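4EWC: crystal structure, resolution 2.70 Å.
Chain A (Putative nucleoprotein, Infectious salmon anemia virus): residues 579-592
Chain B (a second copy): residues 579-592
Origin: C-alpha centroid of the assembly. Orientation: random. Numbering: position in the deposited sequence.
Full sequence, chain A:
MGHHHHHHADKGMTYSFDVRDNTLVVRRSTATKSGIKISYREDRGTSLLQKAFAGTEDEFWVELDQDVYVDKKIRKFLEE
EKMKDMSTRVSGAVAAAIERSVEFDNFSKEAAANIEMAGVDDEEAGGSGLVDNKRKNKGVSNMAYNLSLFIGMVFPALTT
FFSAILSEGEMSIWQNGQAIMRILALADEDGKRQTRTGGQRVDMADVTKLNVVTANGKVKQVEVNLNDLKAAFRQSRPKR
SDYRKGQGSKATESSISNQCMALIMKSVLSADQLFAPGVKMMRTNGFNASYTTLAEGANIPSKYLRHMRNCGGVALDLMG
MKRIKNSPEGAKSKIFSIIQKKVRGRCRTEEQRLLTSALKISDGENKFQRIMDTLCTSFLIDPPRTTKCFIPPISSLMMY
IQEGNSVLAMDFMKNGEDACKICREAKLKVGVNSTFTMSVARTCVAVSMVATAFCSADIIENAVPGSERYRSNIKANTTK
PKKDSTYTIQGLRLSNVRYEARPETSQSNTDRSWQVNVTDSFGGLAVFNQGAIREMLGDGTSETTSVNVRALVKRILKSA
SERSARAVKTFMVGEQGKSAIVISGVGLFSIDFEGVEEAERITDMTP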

# COMPACT_ATOMS: atom_id res chain seq x y z
N SER A 579 15.11 -1.16 6.20
CA SER A 579 13.76 -1.66 6.49
C SER A 579 13.02 -2.22 5.31
O SER A 579 12.84 -1.55 4.31
CB SER A 579 12.89 -0.55 7.10
OG SER A 579 11.86 -1.13 7.85
N ALA A 580 12.53 -3.45 5.45
CA ALA A 580 11.77 -4.08 4.36
C ALA A 580 10.36 -3.49 4.17
O ALA A 580 9.63 -3.25 5.15
CB ALA A 580 11.69 -5.58 4.57
N ILE A 581 10.00 -3.26 2.91
CA ILE A 581 8.60 -2.98 2.53
C ILE A 581 8.22 -3.87 1.37
O ILE A 581 9.10 -4.42 0.69
CB ILE A 581 8.35 -1.50 2.11
CG1 ILE A 581 9.04 -1.18 0.79
CG2 ILE A 581 8.76 -0.53 3.22
CD1 ILE A 581 8.48 0.04 0.10
N VAL A 582 6.92 -4.02 1.14
CA VAL A 582 6.40 -4.76 -0.02
C VAL A 582 5.98 -3.81 -1.14
O VAL A 582 5.21 -2.88 -0.93
CB VAL A 582 5.15 -5.61 0.34
CG1 VAL A 582 4.40 -6.02 -0.92
CG2 VAL A 582 5.53 -6.82 1.17
N ILE A 583 6.47 -4.05 -2.34
CA ILE A 583 5.95 -3.31 -3.49
C ILE A 583 4.63 -3.98 -3.90
O ILE A 583 4.61 -5.08 -4.45
CB ILE A 583 6.96 -3.28 -4.66
CG1 ILE A 583 8.28 -2.71 -4.18
CG2 ILE A 583 6.45 -2.45 -5.81
CD1 ILE A 583 9.44 -2.99 -5.12
N SER A 584 3.52 -3.30 -3.58
CA SER A 584 2.19 -3.87 -3.73
C SER A 584 1.72 -3.95 -5.17
O SER A 584 0.96 -4.84 -5.54
CB SER A 584 1.16 -3.05 -2.95
OG SER A 584 1.21 -1.69 -3.34
N GLY A 585 2.19 -3.02 -5.98
CA GLY A 585 1.74 -2.91 -7.35
C GLY A 585 0.89 -1.66 -7.51
O GLY A 585 0.69 -1.18 -8.62
N VAL A 586 0.38 -1.13 -6.41
CA VAL A 586 -0.36 0.12 -6.47
C VAL A 586 0.62 1.24 -6.79
O VAL A 586 1.76 1.25 -6.31
CB VAL A 586 -1.12 0.45 -5.15
CG1 VAL A 586 -1.78 1.83 -5.23
CG2 VAL A 586 -2.16 -0.59 -4.88
N GLY A 587 0.19 2.19 -7.62
CA GLY A 587 1.01 3.34 -7.85
C GLY A 587 0.20 4.60 -7.71
O GLY A 587 -0.95 4.60 -7.25
N LEU A 588 0.83 5.69 -8.09
CA LEU A 588 0.14 6.93 -8.34
C LEU A 588 -0.76 6.59 -9.55
O LEU A 588 -0.52 5.60 -10.24
CB LEU A 588 1.18 8.01 -8.66
CG LEU A 588 1.98 8.73 -7.53
CD1 LEU A 588 2.46 7.84 -6.41
CD2 LEU A 588 3.16 9.45 -8.10
N PHE A 589 -1.81 7.36 -9.80
CA PHE A 589 -2.76 7.04 -10.91
C PHE A 589 -3.56 5.75 -10.77
O PHE A 589 -4.18 5.33 -11.73
CB PHE A 589 -2.11 7.01 -12.30
CG PHE A 589 -1.04 8.02 -12.47
CD1 PHE A 589 -1.35 9.37 -12.52
CD2 PHE A 589 0.29 7.63 -12.57
CE1 PHE A 589 -0.36 10.32 -12.66
CE2 PHE A 589 1.29 8.57 -12.73
CZ PHE A 589 0.96 9.92 -12.78
N SER A 590 -3.55 5.14 -9.60
CA SER A 590 -4.21 3.84 -9.45
C SER A 590 -5.71 4.03 -9.20
O SER A 590 -6.48 3.09 -9.28
CB SER A 590 -3.60 3.06 -8.29
OG SER A 590 -4.03 3.64 -7.06
N ILE A 591 -6.08 5.26 -8.87
CA ILE A 591 -7.47 5.70 -8.82
C ILE A 591 -7.70 6.74 -9.92
O ILE A 591 -6.99 7.75 -9.98
CB ILE A 591 -7.80 6.34 -7.46
CG1 ILE A 591 -7.72 5.32 -6.31
CG2 ILE A 591 -9.18 6.97 -7.51
CD1 ILE A 591 -8.04 5.90 -4.94
N ASP A 592 -8.67 6.48 -10.78
CA ASP A 592 -9.01 7.37 -11.90
C ASP A 592 -10.41 7.96 -11.73
O ASP A 592 -11.34 7.25 -11.36
CB ASP A 592 -8.95 6.62 -13.23
N SER B 579 -13.09 9.75 1.32
CA SER B 579 -11.88 9.64 0.49
C SER B 579 -11.60 8.25 -0.04
O SER B 579 -11.49 7.31 0.73
CB SER B 579 -10.64 10.11 1.26
OG SER B 579 -9.65 10.51 0.34
N ALA B 580 -11.43 8.14 -1.34
CA ALA B 580 -11.12 6.84 -1.95
C ALA B 580 -9.69 6.35 -1.68
O ALA B 580 -8.72 7.12 -1.76
CB ALA B 580 -11.39 6.87 -3.44
N ILE B 581 -9.57 5.06 -1.33
CA ILE B 581 -8.28 4.37 -1.32
C ILE B 581 -8.42 3.06 -2.08
O ILE B 581 -9.53 2.59 -2.29
CB ILE B 581 -7.75 4.04 0.11
CG1 ILE B 581 -8.62 2.98 0.79
CG2 ILE B 581 -7.63 5.31 0.96
CD1 ILE B 581 -7.93 2.29 1.94
N VAL B 582 -7.28 2.49 -2.48
CA VAL B 582 -7.25 1.17 -3.12
C VAL B 582 -6.86 0.08 -2.12
O VAL B 582 -5.85 0.17 -1.44
CB VAL B 582 -6.21 1.11 -4.28
CG1 VAL B 582 -5.90 -0.34 -4.64
CG2 VAL B 582 -6.69 1.88 -5.48
N ILE B 583 -7.66 -0.98 -2.05
CA ILE B 583 -7.23 -2.14 -1.27
C ILE B 583 -6.26 -2.94 -2.15
O ILE B 583 -6.66 -3.59 -3.13
CB ILE B 583 -8.44 -3.00 -0.83
CG1 ILE B 583 -9.43 -2.14 -0.06
CG2 ILE B 583 -8.01 -4.16 0.04
CD1 ILE B 583 -10.80 -2.77 0.08
N SER B 584 -4.98 -2.86 -1.80
CA SER B 584 -3.90 -3.40 -2.63
C SER B 584 -3.81 -4.92 -2.58
O SER B 584 -3.41 -5.55 -3.55
CB SER B 584 -2.55 -2.84 -2.20
OG SER B 584 -2.33 -3.06 -0.82
N GLY B 585 -4.19 -5.48 -1.45
CA GLY B 585 -4.05 -6.90 -1.22
C GLY B 585 -2.96 -7.15 -0.19
O GLY B 585 -2.90 -8.23 0.40
N VAL B 586 -2.10 -6.17 0.02
CA VAL B 586 -1.09 -6.30 1.07
C VAL B 586 -1.79 -6.24 2.42
O VAL B 586 -2.76 -5.49 2.60
CB VAL B 586 0.00 -5.19 1.01
CG1 VAL B 586 0.96 -5.31 2.19
CG2 VAL B 586 0.78 -5.30 -0.27
N GLY B 587 -1.34 -7.05 3.36
CA GLY B 587 -1.86 -6.95 4.69
C GLY B 587 -0.74 -6.91 5.69
O GLY B 587 0.44 -6.76 5.36
N LEU B 588 -1.14 -7.00 6.95
CA LEU B 588 -0.23 -7.30 8.02
C LEU B 588 0.26 -8.72 7.69
O LEU B 588 -0.38 -9.42 6.89
CB LEU B 588 -0.99 -7.22 9.35
CG LEU B 588 -1.30 -5.87 10.04
CD1 LEU B 588 -1.73 -4.75 9.12
CD2 LEU B 588 -2.36 -6.04 11.09
N PHE B 589 1.38 -9.16 8.23
CA PHE B 589 1.94 -10.51 7.88
C PHE B 589 2.39 -10.70 6.44
O PHE B 589 2.65 -11.83 6.04
CB PHE B 589 1.01 -11.67 8.22
CG PHE B 589 0.22 -11.46 9.46
CD1 PHE B 589 0.85 -11.46 10.69
CD2 PHE B 589 -1.15 -11.25 9.40
CE1 PHE B 589 0.14 -11.25 11.85
CE2 PHE B 589 -1.88 -11.05 10.56
CZ PHE B 589 -1.23 -11.05 11.79
N SER B 590 2.49 -9.64 5.66
CA SER B 590 2.81 -9.79 4.24
C SER B 590 4.32 -9.92 4.05
O SER B 590 4.78 -10.29 2.98
CB SER B 590 2.29 -8.60 3.45
OG SER B 590 3.12 -7.47 3.71
N ILE B 591 5.06 -9.58 5.09
CA ILE B 591 6.49 -9.84 5.19
C ILE B 591 6.72 -10.86 6.31
O ILE B 591 6.31 -10.64 7.46
CB ILE B 591 7.28 -8.56 5.51
CG1 ILE B 591 7.19 -7.54 4.37
CG2 ILE B 591 8.72 -8.91 5.82
CD1 ILE B 591 7.95 -6.25 4.64
N ASP B 592 7.38 -11.97 5.98
CA ASP B 592 7.68 -13.04 6.94
C ASP B 592 9.18 -13.19 7.17
O ASP B 592 9.96 -13.14 6.21
CB ASP B 592 7.12 -14.38 6.44

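How does the strand that opens the chain A stretch meet the second copy? Side chains alternate along this segment: Ala A580 and Val A582 point toward chain B, Ile A581 and Ile A583 away. The small methyl of Ala A580 packs against a longer side chain, and its CB lies 3.8 Å from CD1 of Ile B591. Val A582 is covered more extensively. Its CG1 packs 3.7 Å from CG2 of Val B586, and its CG2 sits 3.7 Å from CG1 of Ile B591, so the forked side chain touches two apolar neighbours at once.

What happens at the two-fold axis? Ser A584 meets its own copy there, CB to CB of Ser B584 at 3.8 Å, and the same CB lies 3.5 Å from CG2 of Val B586. A side chain this small suits such a close approach. With chi1 in the p well, OG of Ser A584 accepts a hydrogen bond from N of Val A586 at 3.2 Å, bracing the bend within its own chain. Gly A585 between them adopts a positive phi, where a CB would jam against the carbonyl O of Ser A584.

How does the chain return to the contact after the bend? Val A586 points toward chain B, placing CG2 3.8 Å from CG1 of Val B582. A type II turn from Gly A587 to Ser A590 then carries Leu A588 and Phe A589 out of reach. Ile A591 comes back, its extended m, t side chain bringing CD1 to 3.8 Å from CB of Ala B580.

What, then, holds the stretches together? No hydrogen bond crosses between them. The contact is van der Waals packing, burying 525 Å² over both sides, and the exact two-fold repeats each pairing with the chains exchanged.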